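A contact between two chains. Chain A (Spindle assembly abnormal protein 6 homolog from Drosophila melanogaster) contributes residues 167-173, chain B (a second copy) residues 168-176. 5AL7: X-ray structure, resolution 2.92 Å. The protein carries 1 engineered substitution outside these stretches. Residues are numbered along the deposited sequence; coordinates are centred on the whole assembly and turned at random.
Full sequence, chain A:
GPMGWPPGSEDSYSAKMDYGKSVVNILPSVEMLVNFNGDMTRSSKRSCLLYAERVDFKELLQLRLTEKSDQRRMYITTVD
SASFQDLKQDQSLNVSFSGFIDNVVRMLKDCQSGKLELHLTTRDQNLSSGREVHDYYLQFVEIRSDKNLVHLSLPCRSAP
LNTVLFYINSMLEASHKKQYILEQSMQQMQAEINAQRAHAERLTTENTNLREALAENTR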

# COMPACT_ATOMS: atom_id res chain seq x y z
N TYR A 167 -2.62 8.32 -5.88
CA TYR A 167 -1.87 8.53 -4.63
C TYR A 167 -1.86 7.29 -3.71
O TYR A 167 -0.85 6.97 -3.09
CB TYR A 167 -2.41 9.75 -3.90
CG TYR A 167 -2.01 11.05 -4.57
CD1 TYR A 167 -0.68 11.44 -4.63
CD2 TYR A 167 -2.97 11.88 -5.13
CE1 TYR A 167 -0.31 12.62 -5.25
CE2 TYR A 167 -2.61 13.05 -5.75
CZ TYR A 167 -1.28 13.42 -5.80
OH TYR A 167 -0.94 14.61 -6.43
N ILE A 168 -2.98 6.59 -3.63
CA ILE A 168 -3.01 5.41 -2.77
C ILE A 168 -2.16 4.27 -3.38
O ILE A 168 -1.47 3.55 -2.65
CB ILE A 168 -4.48 4.95 -2.52
CG1 ILE A 168 -5.09 5.82 -1.42
CG2 ILE A 168 -4.55 3.52 -2.07
CD1 ILE A 168 -6.55 5.96 -1.53
N ASN A 169 -2.16 4.15 -4.70
CA ASN A 169 -1.30 3.18 -5.37
C ASN A 169 0.17 3.50 -5.14
O ASN A 169 0.97 2.62 -4.83
CB ASN A 169 -1.59 3.12 -6.86
CG ASN A 169 -0.78 2.06 -7.57
OD1 ASN A 169 -1.02 0.88 -7.40
ND2 ASN A 169 0.17 2.48 -8.39
N SER A 170 0.51 4.78 -5.29
CA SER A 170 1.88 5.22 -5.05
C SER A 170 2.30 4.92 -3.62
O SER A 170 3.41 4.45 -3.37
CB SER A 170 2.02 6.70 -5.34
OG SER A 170 1.67 6.96 -6.68
N MET A 171 1.40 5.20 -2.69
CA MET A 171 1.71 4.97 -1.29
C MET A 171 1.94 3.49 -1.05
O MET A 171 2.84 3.13 -0.30
CB MET A 171 0.61 5.52 -0.40
CG MET A 171 0.64 7.03 -0.28
SD MET A 171 -0.47 7.69 0.97
CE MET A 171 -2.05 7.71 0.12
N LEU A 172 1.15 2.65 -1.72
CA LEU A 172 1.32 1.20 -1.61
C LEU A 172 2.69 0.76 -2.12
O LEU A 172 3.40 -0.03 -1.48
CB LEU A 172 0.21 0.46 -2.36
CG LEU A 172 0.33 -1.07 -2.45
CD1 LEU A 172 0.34 -1.69 -1.07
CD2 LEU A 172 -0.80 -1.69 -3.28
N GLU A 173 3.09 1.29 -3.27
CA GLU A 173 4.38 0.94 -3.83
C GLU A 173 5.52 1.39 -2.91
O GLU A 173 6.46 0.64 -2.64
CB GLU A 173 4.53 1.55 -5.23
CG GLU A 173 3.67 0.86 -6.29
CD GLU A 173 3.81 1.48 -7.65
OE1 GLU A 173 4.32 2.62 -7.73
OE2 GLU A 173 3.39 0.83 -8.65
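Chain B (168-176) INSMLEASH

Two copies of one helix can pack face to face by setting the same residues against each other, and this segment of the Spindle assembly abnormal protein 6 homolog is a compact example. At its apolar centre, Leu A172 meets Leu B172. Their CA atoms lie only 5.0 Å apart, the closest backbone register in the contact, and the two CB atoms are 4.5 Å from each other. Each leucine also lies against the partner's backbone: Leu B172 CD1 comes to 3.8 Å from Leu A172 N and also to 3.8 Å from Met A171 C, while Leu A172 CD1 lies 3.8 Å from Met B171 C. Both leucines adopt the same rotamer, chi1 t and chi2 p. Leu A172 acts as a knob, its side chain seated among Ile B168, Met B171, Leu B172 and Ser B175.

One helical turn earlier, the isoleucines continue the apolar contact. Ile A168 CG2 and Ile B168 CG2 touch at 3.5 Å, the shortest contact between the stretches, and each isoleucine also touches the leucine of the partner: Ile A168 CG2 is 4.2 Å from Leu B172 CD2, and Leu A172 CD2 is 4.1 Å from Ile B168 CG2. The methionines add to this packing, with Met A171 CB 3.9 Å from Leu B172 CD2 and Met B171 CB 4.0 Å from Leu A172 CD2.

Chain B is helical throughout residues 168-176, as chain A is through 167-173, and both helices extend beyond these limits. Backbone bonds such as Leu B172 N to Ile B168 O, at 2.9 Å, hold the regular four-residue spacing that brings Ile B168 and Leu B172 onto one face. The helices run in broadly the same direction, crossing at 34° with their axes 9.1 Å apart at closest approach.

Toward the edge, the asparagines flank the isoleucines. Ile A168 CG2 lies 3.8 Å from Asn B169 CA, and Asn A169 CA lies 3.8 Å from Ile B168 CG2; the amide oxygens face aliphatic carbons of the isoleucines, as with Asn B169 OD1, 3.9 Å from Ile A168 CD1. Farther along chain B, Ser B175 offers its CB to Leu A172 CD1 at 4.4 Å. In Glu A173 and Glu B173 the CA-to-CB bonds point away from the other stretch. No hydrogen bond joins the two stretches: here the association rests on apolar packing, even where polar residues border it.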

# COMPACT_ATOMS: atom_id res chain seq x y z
N ILE B 168 -6.67 -1.77 -3.52
CA ILE B 168 -5.36 -1.16 -3.33
C ILE B 168 -5.29 -0.43 -1.99
O ILE B 168 -4.27 -0.51 -1.30
CB ILE B 168 -5.01 -0.24 -4.52
CG1 ILE B 168 -4.49 -1.11 -5.66
CG2 ILE B 168 -3.96 0.78 -4.14
CD1 ILE B 168 -4.73 -0.54 -6.99
N ASN B 169 -6.40 0.19 -1.59
CA ASN B 169 -6.47 0.83 -0.28
C ASN B 169 -6.31 -0.22 0.84
O ASN B 169 -5.51 -0.03 1.77
CB ASN B 169 -7.79 1.58 -0.14
CG ASN B 169 -7.88 2.34 1.15
OD1 ASN B 169 -7.18 3.33 1.34
ND2 ASN B 169 -8.79 1.93 2.03
N SER B 170 -7.01 -1.34 0.69
CA SER B 170 -6.91 -2.44 1.64
C SER B 170 -5.49 -2.95 1.76
O SER B 170 -4.97 -3.19 2.87
CB SER B 170 -7.80 -3.60 1.19
OG SER B 170 -9.14 -3.19 1.04
N MET B 171 -4.85 -3.10 0.61
CA MET B 171 -3.50 -3.63 0.56
C MET B 171 -2.56 -2.67 1.24
O MET B 171 -1.64 -3.09 1.95
CB MET B 171 -3.07 -3.89 -0.88
CG MET B 171 -3.70 -5.13 -1.48
SD MET B 171 -2.98 -5.59 -3.07
CE MET B 171 -3.85 -4.52 -4.22
N LEU B 172 -2.80 -1.37 1.07
CA LEU B 172 -1.99 -0.35 1.73
C LEU B 172 -2.14 -0.43 3.25
O LEU B 172 -1.14 -0.38 3.98
CB LEU B 172 -2.36 1.05 1.24
CG LEU B 172 -1.68 2.22 1.96
CD1 LEU B 172 -0.17 2.15 1.82
CD2 LEU B 172 -2.20 3.53 1.41
N GLU B 173 -3.37 -0.57 3.73
CA GLU B 173 -3.59 -0.65 5.16
C GLU B 173 -2.90 -1.86 5.76
O GLU B 173 -2.24 -1.78 6.81
CB GLU B 173 -5.08 -0.68 5.45
CG GLU B 173 -5.73 0.67 5.17
CD GLU B 173 -7.20 0.70 5.44
OE1 GLU B 173 -7.80 -0.39 5.56
OE2 GLU B 173 -7.76 1.82 5.50
N ALA B 174 -3.01 -2.99 5.06
CA ALA B 174 -2.37 -4.21 5.54
C ALA B 174 -0.86 -4.04 5.55
O ALA B 174 -0.17 -4.53 6.46
CB ALA B 174 -2.76 -5.38 4.67
N SER B 175 -0.35 -3.33 4.55
CA SER B 175 1.07 -3.07 4.44
C SER B 175 1.54 -2.23 5.61
O SER B 175 2.61 -2.48 6.17
CB SER B 175 1.40 -2.38 3.12
OG SER B 175 2.80 -2.25 2.94
N HIS B 176 0.73 -1.25 6.01
CA HIS B 176 1.09 -0.41 7.14
C HIS B 176 1.13 -1.21 8.43
O HIS B 176 2.08 -1.07 9.23
CB HIS B 176 0.12 0.75 7.29
CG HIS B 176 0.36 1.87 6.33
ND1 HIS B 176 -0.56 2.87 6.10
CD2 HIS B 176 1.43 2.14 5.54
CE1 HIS B 176 -0.07 3.71 5.21
NE2 HIS B 176 1.13 3.29 4.86